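PDB 3BMA: D-alanyl-lipoteichoic acid synthetase from Streptococcus pneumoniae, which probably takes part in adding D-alanine to lipoteichoic acid during biogenesis of the bacterial cell wall. Local coordinates for residues C[15-20]-C[29-34]; C[82-87]-C[119-124]. The protein carries 1 engineered substitution. All blocks are in the same frame, centred on the assembly; numbering follows the deposited sequence. Where two conformers were deposited one is given.

In the fold
The two contacts lie in series along the chain and share no helix. Contact 1 is the outer one. It joins helices 11-18 and 29-36 next to strand 72-76 and is only partly buried. Its one cross-contact hydrogen bond joins Ser17 and Gln31. Contact 2 sits deeper and is fully buried. It joins helices 83-90 and 118-124, and its chemistry is close packing, with an amide oxygen over a ring face. The centres of contact 1 and contact 2 are about 18 Å apart. The nearest atoms of contact 1 and contact 2 are about 7 Å apart. Helix 23-27 is a common neighbour: Lys32 of contact 1 bonds to the carbonyl of Phe26, and the Gln86 side chain of contact 2 touches Phe26.

Contact 1. Residues C[15-20]-C[29-34]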
loop_
_atom_site.group_PDB
_atom_site.type_symbol
_atom_site.label_atom_id
_atom_site.label_comp_id
_atom_site.label_asym_id
_atom_site.label_seq_id
_atom_site.Cartn_x
_atom_site.Cartn_y
_atom_site.Cartn_z
ATOM N N LYS C 15 -7.370 9.263 38.442
ATOM C CA LYS C 15 -8.125 8.821 39.609
ATOM C C LYS C 15 -9.612 8.705 39.298
ATOM O O LYS C 15 -10.275 7.779 39.770
ATOM C CB LYS C 15 -7.896 9.761 40.796
ATOM C CG LYS C 15 -6.533 9.597 41.450
ATOM C CD LYS C 15 -6.426 10.394 42.737
ATOM C CE LYS C 15 -5.222 9.944 43.555
ATOM N NZ LYS C 15 -5.011 10.792 44.757
ATOM N N ARG C 16 -10.118 9.636 38.491
ATOM C CA ARG C 16 -11.524 9.634 38.079
ATOM C C ARG C 16 -11.842 8.497 37.106
ATOM O O ARG C 16 -12.921 7.906 37.171
ATOM C CB ARG C 16 -11.913 10.987 37.480
ATOM C CG ARG C 16 -11.808 12.123 38.476
ATOM C CD ARG C 16 -12.207 13.455 37.886
ATOM N NE ARG C 16 -11.373 14.516 38.446
ATOM C CZ ARG C 16 -10.430 15.168 37.770
ATOM N NH1 ARG C 16 -10.214 14.900 36.491
ATOM N NH2 ARG C 16 -9.718 16.112 38.372
ATOM N N SER C 17 -10.891 8.192 36.226
ATOM C CA SER C 17 -11.015 7.088 35.271
ATOM C C SER C 17 -10.969 5.732 35.967
ATOM O O SER C 17 -11.667 4.799 35.568
ATOM C CB SER C 17 -9.897 7.154 34.230
ATOM O OG SER C 17 -9.903 8.400 33.562
ATOM N N ALA C 18 -10.145 5.646 37.011
ATOM C CA ALA C 18 -9.923 4.415 37.764
ATOM C C ALA C 18 -11.173 3.884 38.448
ATOM O O ALA C 18 -11.338 2.674 38.589
ATOM C CB ALA C 18 -8.825 4.623 38.781
ATOM N N VAL C 19 -12.050 4.796 38.860
ATOM C CA VAL C 19 -13.253 4.441 39.614
ATOM C C VAL C 19 -14.559 4.768 38.878
ATOM O O VAL C 19 -15.643 4.620 39.447
ATOM C CB VAL C 19 -13.259 5.107 41.016
ATOM C CG1 VAL C 19 -12.034 4.690 41.812
ATOM C CG2 VAL C 19 -13.319 6.619 40.895
ATOM N N ALA C 20 -14.448 5.202 37.620
ATOM C CA ALA C 20 -15.615 5.593 36.812
ATOM C C ALA C 20 -16.554 4.430 36.509
ATOM O O ALA C 20 -17.776 4.606 36.497
ATOM C CB ALA C 20 -15.178 6.254 35.511
ATOM N N ARG C 29 -8.866 2.880 24.870
ATOM C CA ARG C 29 -7.432 2.741 25.070
ATOM C C ARG C 29 -6.877 3.841 25.974
ATOM O O ARG C 29 -6.155 3.561 26.925
ATOM C CB ARG C 29 -6.744 2.798 23.708
ATOM C CG ARG C 29 -5.254 2.600 23.724
ATOM C CD ARG C 29 -4.707 2.812 22.337
ATOM N NE ARG C 29 -3.498 2.029 22.118
ATOM C CZ ARG C 29 -3.478 0.786 21.648
ATOM N NH1 ARG C 29 -2.316 0.171 21.492
ATOM N NH2 ARG C 29 -4.605 0.158 21.328
ATOM N N SER C 30 -7.236 5.086 25.659
ATOM C CA SER C 30 -6.660 6.282 26.282
ATOM C C SER C 30 -6.618 6.316 27.806
ATOM O O SER C 30 -5.536 6.415 28.378
ATOM C CB SER C 30 -7.338 7.547 25.751
ATOM O OG SER C 30 -6.676 8.711 26.220
ATOM N N GLN C 31 -7.782 6.225 28.446
ATOM C CA GLN C 31 -7.899 6.376 29.902
ATOM C C GLN C 31 -7.150 5.304 30.692
ATOM O O GLN C 31 -6.469 5.622 31.670
ATOM C CB GLN C 31 -9.369 6.425 30.328
ATOM C CG GLN C 31 -10.125 7.653 29.840
ATOM C CD GLN C 31 -11.598 7.629 30.221
ATOM O OE1 GLN C 31 -12.468 7.453 29.368
ATOM N NE2 GLN C 31 -11.882 7.802 31.507
ATOM N N LYS C 32 -7.257 4.047 30.263
ATOM C CA LYS C 32 -6.574 2.951 30.952
ATOM C C LYS C 32 -5.059 2.920 30.722
ATOM O O LYS C 32 -4.315 2.559 31.622
ATOM C CB LYS C 32 -7.232 1.589 30.677
ATOM C CG LYS C 32 -7.134 1.054 29.256
ATOM C CD LYS C 32 -8.102 -0.103 29.065
ATOM C CE LYS C 32 -7.951 -0.735 27.702
ATOM N NZ LYS C 32 -9.056 -1.702 27.448
ATOM N N VAL C 33 -4.602 3.324 29.540
ATOM C CA VAL C 33 -3.164 3.354 29.254
ATOM C C VAL C 33 -2.475 4.545 29.945
ATOM O O VAL C 33 -1.327 4.428 30.376
ATOM C CB VAL C 33 -2.869 3.279 27.719
ATOM C CG1 VAL C 33 -1.396 3.547 27.404
ATOM C CG2 VAL C 33 -3.269 1.904 27.174
ATOM N N ARG C 34 -3.199 5.659 30.079
ATOM C CA ARG C 34 -2.695 6.869 30.737
ATOM C C ARG C 34 -2.370 6.613 32.210
ATOM O O ARG C 34 -1.315 7.015 32.705
ATOM C CB ARG C 34 -3.738 7.983 30.615
ATOM C CG ARG C 34 -3.273 9.383 30.968
ATOM C CD ARG C 34 -4.416 10.360 30.722
ATOM N NE ARG C 34 -4.158 11.692 31.269
ATOM C CZ ARG C 34 -3.738 12.732 30.554
ATOM N NH1 ARG C 34 -3.540 13.903 31.146
ATOM N NH2 ARG C 34 -3.516 12.613 29.247
#
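The hydroxyl of Ser17 is gripped by two groups. Gln31 NE2 donates a hydrogen bond to Ser17 OG at 2.9 Å. The bond is nearly straight, with an angle of 171° at the hydrogen. OG lies almost in the amide plane of Gln31, only 4° out of it, so an N-H of the amide points straight at the oxygen. The second partner is the carbonyl oxygen of Ala13, one turn back in the same helix. Ser17 OG stands beside its own backbone N (chi1 -57°), which turns it back toward that carbonyl. The hydroxyl of this buried serine therefore accepts from the glutamine and donates a hydrogen bond to Ala13 O.

Gln31 reaches across with an extended chain. Its inner carbons pack on the serine as well: Gln31 CB is 4.0 Å from Ser17 CB, and Gln31 CG is 3.8 Å from Ser17 OG. The amide nitrogen also touches the serine carbon: Gln31 NE2 is 3.4 Å from Ser17 CB. The two backbones come closest here, with the CA atoms of Ser17 and Gln31 6.2 Å apart.

Side chains of both helices touch strand 72-76, an outermost strand, within this chain, of a five-stranded parallel sheet. The strand order 2-1-3-4-5 is consistent with the SGNH hydrolase clan. Tyr74 of that strand touches both Ser17 and Gln31, and the backbone of Ala18 bonds to Leu75. Between the two segments the chain forms the short helix 23-27.

Lys32, the next residue after Gln31, turns its amine away from helix 11-18. Lys32 NZ bonds to the carbonyls of Phe26 and Gly89 and to Gln92 OE1, linking helix 29-36 to helix 23-27, helix 83-90 and the loop at Gln92.

Contact 2. Residues C[82-87]-C[119-124]; sequences ASLNQY and AAFQQY
Helices 83-87 and 119-124 run nearly parallel, 10° apart, with their axes 10.1 Å from each other at closest approach. Asn85 and Phe121 make most of the contact between them. Asn85 OD1 lies over one face of the Phe121 ring, toward its rim and 3.3 Å from Phe121 CD1. The amide and ring planes are 19° apart. Phe121 extends toward helix 83-90 because its CG is anti to its backbone N (chi1 -173°). Leu84 meets the same ring obliquely, with Leu84 CD2 3.6 Å from Phe121 CE1. Asn85 ND2 lies 3.4 Å from Phe121 CA and at the edge of the Tyr124 ring, 3.6 Å from Tyr124 CD2. The hydroxyl of Tyr124 bonds to the carbonyl of Gly79, just ahead of helix 83-90.

Helix 83-90 follows strand 72-76 of the parallel sheet, and helix 118-124 follows strand 101-105. Tyr116 and Phe125 also meet the Phe121 ring, and Phe197 of the second subunit packs on Gln122 and Gln123.

The Asn85 amide makes no hydrogen bond to segment 119-124. The two helices are thus held by close packing, with the carbonyl end of an amide set over a ring.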
loop_
_atom_site.group_PDB
_atom_site.type_symbol
_atom_site.label_atom_id
_atom_site.label_comp_id
_atom_site.label_asym_id
_atom_site.label_seq_id
_atom_site.Cartn_x
_atom_site.Cartn_y
_atom_site.Cartn_z
ATOM N N ALA C 82 -16.933 -10.959 30.623
ATOM C CA ALA C 82 -16.235 -12.144 31.104
ATOM C C ALA C 82 -14.875 -12.231 30.414
ATOM O O ALA C 82 -14.353 -11.216 29.964
ATOM C CB ALA C 82 -17.063 -13.385 30.842
ATOM N N SER C 83 -14.322 -13.438 30.309
ATOM C CA SER C 83 -12.931 -13.627 29.882
ATOM C C SER C 83 -12.621 -13.247 28.434
ATOM O O SER C 83 -11.525 -12.759 28.158
ATOM C CB SER C 83 -12.457 -15.057 30.172
ATOM O OG SER C 83 -12.517 -15.339 31.564
ATOM N N LEU C 84 -13.571 -13.465 27.523
ATOM C CA LEU C 84 -13.389 -13.076 26.118
ATOM C C LEU C 84 -13.267 -11.556 25.987
ATOM O O LEU C 84 -12.346 -11.069 25.339
ATOM C CB LEU C 84 -14.507 -13.626 25.223
ATOM C CG LEU C 84 -14.213 -13.663 23.713
ATOM C CD1 LEU C 84 -13.106 -14.645 23.354
ATOM C CD2 LEU C 84 -15.450 -13.986 22.913
ATOM N N ASN C 85 -14.171 -10.818 26.632
ATOM C CA ASN C 85 -14.069 -9.360 26.713
ATOM C C ASN C 85 -12.746 -8.882 27.304
ATOM O O ASN C 85 -12.095 -7.996 26.741
ATOM C CB ASN C 85 -15.229 -8.764 27.515
ATOM C CG ASN C 85 -16.386 -8.321 26.640
ATOM O OD1 ASN C 85 -16.193 -7.688 25.598
ATOM N ND2 ASN C 85 -17.597 -8.639 27.066
ATOM N N GLN C 86 -12.349 -9.483 28.426
ATOM C CA GLN C 86 -11.122 -9.095 29.121
ATOM C C GLN C 86 -9.899 -9.329 28.249
ATOM O O GLN C 86 -9.044 -8.454 28.142
ATOM C CB GLN C 86 -10.973 -9.818 30.472
ATOM C CG GLN C 86 -12.044 -9.488 31.535
ATOM C CD GLN C 86 -12.028 -8.046 32.032
ATOM O OE1 GLN C 86 -11.146 -7.258 31.697
ATOM N NE2 GLN C 86 -13.020 -7.700 32.843
ATOM N N TYR C 87 -9.842 -10.497 27.609
ATOM C CA TYR C 87 -8.766 -10.833 26.680
ATOM C C TYR C 87 -8.565 -9.770 25.609
ATOM O O TYR C 87 -7.436 -9.340 25.365
ATOM C CB TYR C 87 -9.006 -12.192 26.019
ATOM C CG TYR C 87 -7.897 -12.594 25.074
ATOM C CD1 TYR C 87 -6.650 -12.978 25.564
ATOM C CD2 TYR C 87 -8.087 -12.578 23.692
ATOM C CE1 TYR C 87 -5.627 -13.348 24.710
ATOM C CE2 TYR C 87 -7.060 -12.936 22.825
ATOM C CZ TYR C 87 -5.835 -13.322 23.344
ATOM O OH TYR C 87 -4.809 -13.689 22.504
ATOM N N ALA C 119 -25.130 -9.833 23.705
ATOM C CA ALA C 119 -25.605 -8.452 23.777
ATOM C C ALA C 119 -24.737 -7.590 24.688
ATOM O O ALA C 119 -24.583 -6.394 24.450
ATOM C CB ALA C 119 -27.069 -8.410 24.235
ATOM N N ALA C 120 -24.176 -8.204 25.729
ATOM C CA ALA C 120 -23.246 -7.528 26.638
ATOM C C ALA C 120 -21.869 -7.311 26.006
ATOM O O ALA C 120 -21.314 -6.217 26.094
ATOM C CB ALA C 120 -23.123 -8.296 27.955
ATOM N N PHE C 121 -21.337 -8.353 25.364
ATOM C CA PHE C 121 -20.034 -8.309 24.675
ATOM C C PHE C 121 -19.881 -7.152 23.687
ATOM O O PHE C 121 -18.834 -6.506 23.655
ATOM C CB PHE C 121 -19.781 -9.636 23.944
ATOM C CG PHE C 121 -18.400 -9.763 23.343
ATOM C CD1 PHE C 121 -17.370 -10.351 24.066
ATOM C CD2 PHE C 121 -18.134 -9.321 22.044
ATOM C CE1 PHE C 121 -16.095 -10.472 23.522
ATOM C CE2 PHE C 121 -16.862 -9.444 21.491
ATOM C CZ PHE C 121 -15.841 -10.022 22.231
ATOM N N GLN C 122 -20.925 -6.918 22.887
ATOM C CA GLN C 122 -20.961 -5.915 21.817
ATOM C C GLN C 122 -20.627 -4.505 22.288
ATOM O O GLN C 122 -20.065 -3.704 21.535
ATOM C CB GLN C 122 -22.357 -5.879 21.195
ATOM C CG GLN C 122 -22.688 -7.036 20.283
ATOM C CD GLN C 122 -24.164 -7.121 19.932
ATOM O OE1 GLN C 122 -24.557 -7.901 19.064
ATOM N NE2 GLN C 122 -24.989 -6.319 20.601
ATOM N N GLN C 123 -20.991 -4.214 23.533
ATOM C CA GLN C 123 -20.803 -2.900 24.113
ATOM C C GLN C 123 -19.347 -2.597 24.451
ATOM O O GLN C 123 -18.939 -1.436 24.433
ATOM C CB GLN C 123 -21.681 -2.748 25.355
ATOM C CG GLN C 123 -23.173 -2.917 25.078
ATOM C CD GLN C 123 -24.028 -2.753 26.325
ATOM O OE1 GLN C 123 -23.932 -1.748 27.036
ATOM N NE2 GLN C 123 -24.877 -3.741 26.593
ATOM N N TYR C 124 -18.563 -3.635 24.740
ATOM C CA TYR C 124 -17.209 -3.443 25.268
ATOM C C TYR C 124 -16.104 -3.779 24.260
ATOM O O TYR C 124 -14.921 -3.573 24.531
ATOM C CB TYR C 124 -17.020 -4.218 26.585
ATOM C CG TYR C 124 -18.222 -4.184 27.518
ATOM C CD1 TYR C 124 -18.785 -2.973 27.932
ATOM C CD2 TYR C 124 -18.785 -5.366 27.998
ATOM C CE1 TYR C 124 -19.889 -2.944 28.775
ATOM C CE2 TYR C 124 -19.884 -5.349 28.850
ATOM C CZ TYR C 124 -20.433 -4.135 29.231
ATOM O OH TYR C 124 -21.524 -4.108 30.077
#